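Local coordinates for putative PLP-dependent aminotransferase (Bacillus cereus ATCC 10987, PDB 3JU7), which carries covalently bound pyridoxal phosphate and probably acts as an aminotransferase of the DegT/DnrJ/EryC1 family, its substrate not established, at residues A[103-108]-A[333-338]; A[262-267]-A[354-359]; A[59-64]-A[195-200]. All coordinates share one frame; numbering follows the deposited sequence.

Contact 1. Residues A[103-108]-A[333-338]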
loop_
_atom_site.group_PDB
_atom_site.type_symbol
_atom_site.label_atom_id
_atom_site.label_comp_id
_atom_site.label_asym_id
_atom_site.label_seq_id
_atom_site.Cartn_x
_atom_site.Cartn_y
_atom_site.Cartn_z
ATOM N N TYR A 103 20.836 -0.948 -11.065
ATOM C CA TYR A 103 22.195 -1.235 -11.532
ATOM C C TYR A 103 22.830 -2.159 -10.486
ATOM O O TYR A 103 23.148 -1.729 -9.354
ATOM C CB TYR A 103 23.002 0.040 -11.661
ATOM C CG TYR A 103 24.240 -0.066 -12.561
ATOM C CD1 TYR A 103 25.259 -0.989 -12.309
ATOM C CD2 TYR A 103 24.372 0.765 -13.667
ATOM C CE1 TYR A 103 26.381 -1.052 -13.119
ATOM C CE2 TYR A 103 25.485 0.693 -14.486
ATOM C CZ TYR A 103 26.474 -0.209 -14.208
ATOM O OH TYR A 103 27.552 -0.246 -15.060
ATOM N N PHE A 104 22.993 -3.437 -10.845
ATOM C CA PHE A 104 23.354 -4.425 -9.838
ATOM C C PHE A 104 24.866 -4.480 -9.555
ATOM O O PHE A 104 25.696 -4.459 -10.486
ATOM C CB PHE A 104 22.844 -5.805 -10.232
ATOM C CG PHE A 104 21.356 -5.910 -10.355
ATOM C CD1 PHE A 104 20.533 -5.749 -9.243
ATOM C CD2 PHE A 104 20.768 -6.207 -11.567
ATOM C CE1 PHE A 104 19.163 -5.876 -9.352
ATOM C CE2 PHE A 104 19.394 -6.328 -11.677
ATOM C CZ PHE A 104 18.594 -6.153 -10.571
ATOM N N ILE A 105 25.191 -4.592 -8.256
ATOM C CA ILE A 105 26.549 -4.585 -7.732
ATOM C C ILE A 105 26.780 -5.941 -7.025
ATOM O O ILE A 105 25.958 -6.376 -6.174
ATOM C CB ILE A 105 26.716 -3.415 -6.698
ATOM C CG1 ILE A 105 26.247 -2.074 -7.293
ATOM C CG2 ILE A 105 28.175 -3.317 -6.077
ATOM C CD1 ILE A 105 26.920 -1.637 -8.579
ATOM N N ASP A 106 27.923 -6.573 -7.316
ATOM C CA ASP A 106 28.289 -7.836 -6.676
ATOM C C ASP A 106 28.391 -7.761 -5.140
ATOM O O ASP A 106 28.587 -6.678 -4.562
ATOM C CB ASP A 106 29.621 -8.308 -7.205
ATOM C CG ASP A 106 29.708 -9.812 -7.285
ATOM O OD1 ASP A 106 28.650 -10.499 -7.153
ATOM O OD2 ASP A 106 30.835 -10.286 -7.534
ATOM N N ILE A 107 28.292 -8.920 -4.495
ATOM C CA ILE A 107 28.364 -9.005 -3.020
ATOM C C ILE A 107 29.698 -9.648 -2.566
ATOM O O ILE A 107 30.360 -10.323 -3.341
ATOM C CB ILE A 107 27.166 -9.832 -2.446
ATOM C CG1 ILE A 107 27.047 -11.230 -3.111
ATOM C CG2 ILE A 107 25.833 -9.099 -2.656
ATOM C CD1 ILE A 107 26.172 -12.214 -2.309
ATOM N N SER A 108 30.079 -9.422 -1.311
ATOM C CA SER A 108 31.143 -10.178 -0.694
ATOM C C SER A 108 30.712 -11.627 -0.489
ATOM O O SER A 108 29.572 -11.907 -0.153
ATOM C CB SER A 108 31.563 -9.544 0.622
ATOM O OG SER A 108 32.183 -8.290 0.353
ATOM N N LYS A 333 21.641 -3.196 -16.190
ATOM C CA LYS A 333 23.095 -3.169 -16.080
ATOM C C LYS A 333 23.578 -3.719 -14.727
ATOM O O LYS A 333 22.842 -3.726 -13.738
ATOM C CB LYS A 333 23.609 -1.739 -16.253
ATOM C CG LYS A 333 23.348 -1.166 -17.633
ATOM C CD LYS A 333 23.972 0.185 -17.759
ATOM C CE LYS A 333 23.638 0.850 -19.080
ATOM N NZ LYS A 333 24.192 0.067 -20.237
ATOM N N SER A 334 24.821 -4.196 -14.720
ATOM C CA SER A 334 25.459 -4.672 -13.510
ATOM C C SER A 334 26.956 -4.622 -13.669
ATOM O O SER A 334 27.467 -4.511 -14.768
ATOM C CB SER A 334 25.050 -6.112 -13.209
ATOM O OG SER A 334 25.564 -6.991 -14.204
ATOM N N THR A 335 27.651 -4.677 -12.547
ATOM C CA THR A 335 29.068 -4.960 -12.513
ATOM C C THR A 335 29.126 -6.451 -12.806
ATOM O O THR A 335 28.084 -7.093 -12.934
ATOM C CB THR A 335 29.589 -4.767 -11.109
ATOM O OG1 THR A 335 28.949 -5.741 -10.250
ATOM C CG2 THR A 335 29.255 -3.331 -10.616
ATOM N N ASP A 336 30.323 -7.003 -12.918
ATOM C CA ASP A 336 30.504 -8.448 -12.869
ATOM C C ASP A 336 29.851 -8.974 -11.591
ATOM O O ASP A 336 29.979 -8.367 -10.519
ATOM C CB ASP A 336 31.988 -8.793 -12.848
ATOM C CG ASP A 336 32.230 -10.296 -12.855
ATOM O OD1 ASP A 336 32.247 -10.922 -11.765
ATOM O OD2 ASP A 336 32.442 -10.848 -13.968
ATOM N N LEU A 337 29.158 -10.108 -11.707
ATOM C CA LEU A 337 28.373 -10.679 -10.605
ATOM C C LEU A 337 28.830 -12.103 -10.239
ATOM O O LEU A 337 28.056 -12.937 -9.750
ATOM C CB LEU A 337 26.868 -10.603 -10.951
ATOM C CG LEU A 337 26.270 -9.183 -10.987
ATOM C CD1 LEU A 337 24.809 -9.163 -11.365
ATOM C CD2 LEU A 337 26.461 -8.501 -9.611
ATOM N N THR A 338 30.115 -12.369 -10.409
ATOM C CA THR A 338 30.643 -13.722 -10.151
ATOM C C THR A 338 30.364 -14.254 -8.736
ATOM O O THR A 338 30.025 -15.418 -8.564
ATOM C CB THR A 338 32.151 -13.806 -10.436
ATOM O OG1 THR A 338 32.384 -13.562 -11.833
ATOM C CG2 THR A 338 32.690 -15.176 -10.040
HETATM O O HOH W 1 32.853 -10.462 -9.216
#
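Y103 turns one ring face to K333, whose CB sits 3.7 Å from the Y103 ring centroid and 18° off the ring normal, a CH-pi contact displaced toward the rim. Setting CG anti to the backbone N (chi1 -160°) brings the Y103 ring beside K333. The Y103 hydroxyl bonds to K122. Strand 101-105 is an outermost strand, within this chain, of the three-stranded parallel sheet, and the loop before helix 338-346 runs with it, 7° apart. A single bridge joins F104 to S334, made by F104 N donating to K333 O at 2.9 Å and T335 N to F104 O at 2.8 Å. T335 divides its branches: CG2 meets I105 CD1 at 3.5 Å, while OG1 accepts from D106 N at 3.2 Å and donates to D336 O. L337 adds its CD2 methyl against the backbone of D106. At the far end D106 OD2 and D336 OD1, 4.5 Å apart, share one donating water. These oxygens would be expected to repel; the water, T340 OG1 at D106 OD1, R339 salt-bridged to D106 OD2, and T338 N (an Asx turn) and OG1 at D336 OD1 would offset this, consistent with both acids being charged.

Contact 2. Residues A[262-267]-A[354-359]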
loop_
_atom_site.group_PDB
_atom_site.type_symbol
_atom_site.label_atom_id
_atom_site.label_comp_id
_atom_site.label_asym_id
_atom_site.label_seq_id
_atom_site.Cartn_x
_atom_site.Cartn_y
_atom_site.Cartn_z
ATOM N N GLU A 262 20.397 -20.884 17.991
ATOM C CA GLU A 262 21.418 -21.518 18.820
ATOM C C GLU A 262 21.390 -23.033 18.610
ATOM O O GLU A 262 22.443 -23.656 18.445
ATOM C CB GLU A 262 21.194 -21.227 20.326
ATOM C CG GLU A 262 21.366 -19.747 20.810
ATOM C CD GLU A 262 21.071 -19.588 22.319
ATOM O OE1 GLU A 262 21.364 -20.535 23.080
ATOM O OE2 GLU A 262 20.551 -18.531 22.757
ATOM N N TRP A 263 20.197 -23.633 18.631
ATOM C CA TRP A 263 20.078 -25.075 18.425
ATOM C C TRP A 263 20.605 -25.489 17.046
ATOM O O TRP A 263 21.275 -26.519 16.876
ATOM C CB TRP A 263 18.625 -25.538 18.540
ATOM C CG TRP A 263 18.062 -25.544 19.908
ATOM C CD1 TRP A 263 18.746 -25.708 21.083
ATOM C CD2 TRP A 263 16.672 -25.458 20.264
ATOM N NE1 TRP A 263 17.876 -25.697 22.133
ATOM C CE2 TRP A 263 16.597 -25.549 21.663
ATOM C CE3 TRP A 263 15.489 -25.319 19.532
ATOM C CZ2 TRP A 263 15.387 -25.486 22.349
ATOM C CZ3 TRP A 263 14.293 -25.250 20.212
ATOM C CH2 TRP A 263 14.247 -25.325 21.603
ATOM N N TYR A 264 20.257 -24.707 16.048
ATOM C CA TYR A 264 20.731 -24.977 14.714
ATOM C C TYR A 264 22.265 -24.988 14.704
ATOM O O TYR A 264 22.876 -25.898 14.141
ATOM C CB TYR A 264 20.196 -23.927 13.741
ATOM C CG TYR A 264 19.097 -24.383 12.800
ATOM C CD1 TYR A 264 19.328 -25.384 11.860
ATOM C CD2 TYR A 264 17.859 -23.772 12.805
ATOM C CE1 TYR A 264 18.339 -25.775 10.978
ATOM C CE2 TYR A 264 16.873 -24.161 11.934
ATOM C CZ TYR A 264 17.110 -25.148 11.009
ATOM O OH TYR A 264 16.122 -25.482 10.091
ATOM N N LYS A 265 22.874 -23.995 15.350
ATOM C CA LYS A 265 24.322 -23.847 15.318
ATOM C C LYS A 265 24.990 -25.010 16.025
ATOM O O LYS A 265 25.958 -25.600 15.521
ATOM C CB LYS A 265 24.744 -22.514 15.936
ATOM C CG LYS A 265 24.351 -21.337 15.061
ATOM C CD LYS A 265 24.544 -19.946 15.668
ATOM C CE LYS A 265 23.517 -18.967 15.063
ATOM N NZ LYS A 265 23.867 -17.529 15.214
ATOM N N GLN A 266 24.450 -25.373 17.176
ATOM C CA GLN A 266 25.003 -26.480 17.952
ATOM C C GLN A 266 24.873 -27.801 17.218
ATOM O O GLN A 266 25.814 -28.593 17.204
ATOM C CB GLN A 266 24.295 -26.604 19.297
ATOM C CG GLN A 266 24.578 -25.474 20.262
ATOM C CD GLN A 266 23.676 -25.515 21.503
ATOM O OE1 GLN A 266 22.472 -25.795 21.414
ATOM N NE2 GLN A 266 24.260 -25.228 22.664
ATOM N N LEU A 267 23.701 -28.042 16.637
ATOM C CA LEU A 267 23.439 -29.302 15.945
ATOM C C LEU A 267 24.236 -29.411 14.667
ATOM O O LEU A 267 24.661 -30.511 14.316
ATOM C CB LEU A 267 21.946 -29.492 15.639
ATOM C CG LEU A 267 21.068 -29.868 16.844
ATOM C CD1 LEU A 267 19.548 -29.700 16.543
ATOM C CD2 LEU A 267 21.409 -31.292 17.325
ATOM N N GLU A 354 8.475 -19.829 15.116
ATOM C CA GLU A 354 8.113 -19.910 16.521
ATOM C C GLU A 354 7.403 -21.220 16.740
ATOM O O GLU A 354 6.475 -21.553 16.011
ATOM C CB GLU A 354 7.182 -18.759 16.946
ATOM C CG GLU A 354 7.814 -17.347 16.894
ATOM C CD GLU A 354 6.804 -16.248 17.258
ATOM O OE1 GLU A 354 6.126 -16.397 18.287
ATOM O OE2 GLU A 354 6.671 -15.246 16.517
ATOM N N GLY A 355 7.854 -21.970 17.724
ATOM C CA GLY A 355 7.261 -23.247 18.032
ATOM C C GLY A 355 8.137 -24.362 17.571
ATOM O O GLY A 355 7.969 -25.470 18.020
HETATM N N MSE A 356 9.083 -24.102 16.680
HETATM C CA MSE A 356 10.006 -25.174 16.303
HETATM C C MSE A 356 10.709 -25.795 17.534
HETATM O O MSE A 356 11.280 -25.080 18.347
HETATM C CB MSE A 356 11.037 -24.666 15.319
HETATM C CG MSE A 356 11.749 -25.808 14.629
HETATM SE SE MSE A 356 12.705 -25.154 13.139
HETATM C CE MSE A 356 11.284 -24.925 11.894
ATOM N N THR A 357 10.651 -27.118 17.674
ATOM C CA THR A 357 11.288 -27.812 18.804
ATOM C C THR A 357 12.715 -28.233 18.478
ATOM O O THR A 357 13.072 -28.393 17.304
ATOM C CB THR A 357 10.533 -29.107 19.136
ATOM O OG1 THR A 357 10.376 -29.853 17.926
ATOM C CG2 THR A 357 9.132 -28.823 19.748
ATOM N N LYS A 358 13.527 -28.463 19.509
ATOM C CA LYS A 358 14.894 -28.910 19.271
ATOM C C LYS A 358 14.921 -30.206 18.462
ATOM O O LYS A 358 15.823 -30.425 17.631
ATOM C CB LYS A 358 15.658 -29.092 20.576
ATOM C CG LYS A 358 17.141 -29.339 20.372
ATOM C CD LYS A 358 17.934 -29.256 21.675
ATOM C CE LYS A 358 19.443 -29.315 21.428
ATOM N NZ LYS A 358 20.233 -28.794 22.591
ATOM N N GLU A 359 13.937 -31.066 18.688
ATOM C CA GLU A 359 13.873 -32.318 17.929
ATOM C C GLU A 359 13.548 -32.048 16.456
ATOM O O GLU A 359 13.984 -32.794 15.588
ATOM C CB GLU A 359 12.929 -33.379 18.557
ATOM C CG GLU A 359 11.505 -32.907 18.926
ATOM C CD GLU A 359 11.372 -32.294 20.348
ATOM O OE1 GLU A 359 12.380 -32.278 21.097
ATOM O OE2 GLU A 359 10.248 -31.840 20.713
#
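A CH-pi contact of K358 over W263 joins the long helix 250-270 to the first turn of helix 358-368, at the partly buried seam between the two. CB of K358 stands 3.7 Å from the centroid of the six-membered ring of W263 and only 9° off its normal, hence over the middle of that ring. With CG anti to the backbone N (chi1 -171°) and the rest of the chain extended, the lysine crosses the indole obliquely and passes on over the pyrrole part: K358 CD lies 3.6 Å from W263 NE1. Its ammonium ends near Q266, whose side chain crosses it at about a right angle; K358 NZ and Q266 OE1 are 3.9 Å apart, a loose polar approach.

The indole also meets backbone. M356 O lies at its edge, in the ring plane, 3.5 Å from W263 CZ3. K358 N instead sits above the plane, 3.4 Å from W263 CZ3, on the side of the lysine chain. K358 opens its helix directly after the N-cap T357, whose OG1 accepts from I360 N. In the fold type I architecture expected of this family, a long helix such as 250-270 leads toward the smaller C-terminal domain, and helix 358-368 is the last helix of the chain, so the contact probably belongs to that domain.

One turn on from W263, L267 brings CD1 to 3.9 Å from K358 O. Y264 starts away from the partner segment, yet its ring carbon CE2 lies 4.5 Å from SE of the selenomethionine M356, a loose apolar contact. The Y264 hydroxyl bonds to P351 O, and its ring packs on V361, I364 and V365 of helix 358-368. Toward the start of helix 250-270, E256 accepts from G355 N and K253 pairs with E354.

Contact 3. Residues A[59-64]-A[195-200]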
loop_
_atom_site.group_PDB
_atom_site.type_symbol
_atom_site.label_atom_id
_atom_site.label_comp_id
_atom_site.label_asym_id
_atom_site.label_seq_id
_atom_site.Cartn_x
_atom_site.Cartn_y
_atom_site.Cartn_z
ATOM N N VAL A 59 4.278 2.539 7.696
ATOM C CA VAL A 59 3.778 2.527 6.316
ATOM C C VAL A 59 2.960 1.250 6.135
ATOM O O VAL A 59 3.037 0.357 6.969
ATOM C CB VAL A 59 4.894 2.609 5.277
ATOM C CG1 VAL A 59 5.560 3.983 5.350
ATOM C CG2 VAL A 59 5.909 1.474 5.476
ATOM N N ALA A 60 2.192 1.144 5.047
ATOM C CA ALA A 60 1.253 0.037 4.916
ATOM C C ALA A 60 1.969 -1.273 4.640
ATOM O O ALA A 60 1.470 -2.339 4.982
ATOM C CB ALA A 60 0.214 0.334 3.871
ATOM N N ASN A 61 3.135 -1.175 4.004
ATOM C CA ASN A 61 4.059 -2.282 3.823
ATOM C C ASN A 61 5.452 -1.718 3.432
ATOM O O ASN A 61 5.574 -0.547 3.005
ATOM C CB ASN A 61 3.500 -3.334 2.818
ATOM C CG ASN A 61 3.413 -2.820 1.402
ATOM O OD1 ASN A 61 4.428 -2.383 0.825
ATOM N ND2 ASN A 61 2.219 -2.933 0.791
ATOM N N ALA A 62 6.489 -2.524 3.608
ATOM C CA ALA A 62 7.897 -2.085 3.363
ATOM C C ALA A 62 8.143 -1.776 1.907
ATOM O O ALA A 62 8.986 -0.947 1.599
ATOM C CB ALA A 62 8.906 -3.148 3.819
ATOM N N THR A 63 7.427 -2.449 1.003
ATOM C CA THR A 63 7.627 -2.165 -0.414
ATOM C C THR A 63 7.267 -0.725 -0.717
ATOM O O THR A 63 8.047 0.006 -1.343
ATOM C CB THR A 63 6.887 -3.137 -1.314
ATOM O OG1 THR A 63 7.277 -4.453 -0.921
ATOM C CG2 THR A 63 7.254 -2.855 -2.794
ATOM N N LEU A 64 6.127 -0.301 -0.188
ATOM C CA LEU A 64 5.677 1.097 -0.333
ATOM C C LEU A 64 6.589 2.076 0.423
ATOM O O LEU A 64 6.812 3.201 -0.008
ATOM C CB LEU A 64 4.265 1.253 0.186
ATOM C CG LEU A 64 3.220 0.415 -0.547
ATOM C CD1 LEU A 64 1.958 0.415 0.321
ATOM C CD2 LEU A 64 2.980 0.927 -1.986
ATOM N N ILE A 195 3.116 -8.611 11.957
ATOM C CA ILE A 195 1.762 -8.246 12.357
ATOM C C ILE A 195 0.681 -8.548 11.325
ATOM O O ILE A 195 -0.505 -8.425 11.642
ATOM C CB ILE A 195 1.677 -6.763 12.729
ATOM C CG1 ILE A 195 1.684 -5.882 11.478
ATOM C CG2 ILE A 195 2.839 -6.413 13.692
ATOM C CD1 ILE A 195 1.682 -4.371 11.778
ATOM N N GLY A 196 1.074 -8.979 10.122
ATOM C CA GLY A 196 0.149 -9.110 8.994
ATOM C C GLY A 196 0.768 -8.402 7.805
ATOM O O GLY A 196 1.652 -8.937 7.175
ATOM N N GLU A 197 0.301 -7.195 7.529
ATOM C CA GLU A 197 0.942 -6.277 6.597
ATOM C C GLU A 197 1.313 -4.982 7.338
ATOM O O GLU A 197 0.552 -4.474 8.168
ATOM C CB GLU A 197 0.027 -5.952 5.431
ATOM C CG GLU A 197 -0.268 -7.134 4.516
ATOM C CD GLU A 197 0.843 -7.462 3.516
ATOM O OE1 GLU A 197 1.752 -6.639 3.283
ATOM O OE2 GLU A 197 0.779 -8.556 2.921
ATOM N N GLY A 198 2.516 -4.496 7.077
ATOM C CA GLY A 198 2.990 -3.278 7.683
ATOM C C GLY A 198 4.478 -3.061 7.436
ATOM O O GLY A 198 5.165 -3.920 6.913
ATOM N N GLY A 199 4.965 -1.909 7.844
ATOM C CA GLY A 199 6.361 -1.574 7.745
ATOM C C GLY A 199 6.635 -0.288 8.492
ATOM O O GLY A 199 5.712 0.316 9.052
ATOM N N LEU A 200 7.916 0.108 8.491
ATOM C CA LEU A 200 8.405 1.276 9.205
ATOM C C LEU A 200 9.597 1.895 8.469
ATOM O O LEU A 200 10.401 1.184 7.809
ATOM C CB LEU A 200 8.841 0.883 10.592
ATOM C CG LEU A 200 9.102 2.010 11.631
ATOM C CD1 LEU A 200 7.826 2.486 12.292
ATOM C CD2 LEU A 200 10.091 1.598 12.672
HETATM O O HOH W 2 -0.524 -2.125 6.931
HETATM O O HOH W 3 0.074 -4.350 2.249
#
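V59 rests its CG2 methyl on the backbone of G199, 3.6 Å from G199 C. The close approach depends on the absent side chain: a CB on G199 would fall 2.9 Å from A62 N, a clash, and press on V59 CG2 as well. The two residues form an antiparallel hydrogen-bonded pair. V59 N donates to G199 O at 3.0 Å with a donor angle of 163°, though from well above the carbonyl plane, whereas the return bond from G199 N to V59 O, 3.1 Å long, is bent and weak. After V59 the chain leaves the sheet. A water donates to both A60 O and E197 O, linking the two backbones just past the bridge.

N61 is the N-cap of helix 62-73. Its CG lies between backbone N and carbonyl carbon (chi1 68°). Its OD1 accepts from L64 N at 2.9 Å, a nearly straight bond of 164°. This is the strand-to-helix turn of a fold type I enzyme at the cofactor phosphate. A62 N and T63 OG1 are hydrogen-bonded to phosphate oxygens of the pyridoxal phosphate-bearing lysine at position 191, an anion that the positive end of the helix dipole would be expected to favour.

E197 OE1 lies 3.8 Å from N61 CB. A second water accepts from N61 ND2 at 3.0 Å and donates to E197 OE1 at 3.0 Å. Both polar ends also reach the second subunit: N61 ND2 bonds to N232 O of that chain and E197 OE1 to its N232 ND2, while E197 OE2 meets T32 and, in a salt bridge, K234 of the same neighbour.

Followed from the N terminus, contact 3 opens first at 59-64 and contact 1 next at 103-108. Contact 3 closes at 195-200 while contact 1 is still open, so the two cross. Contact 2 then opens at 262-267; contact 1 closes at 333-338 and contact 2 at 354-359, a second crossing. Contacts 3 and 2 follow in series, and none nests. Contact 1 binds an edge strand of the three-stranded parallel sheet to a late loop, contact 3 pairs strands of the mixed sheet beside the cofactor, and contact 2 packs two late helices. Contacts 1 and 3 lie on opposite sides of the chain's centre, their own centres 28 Å apart.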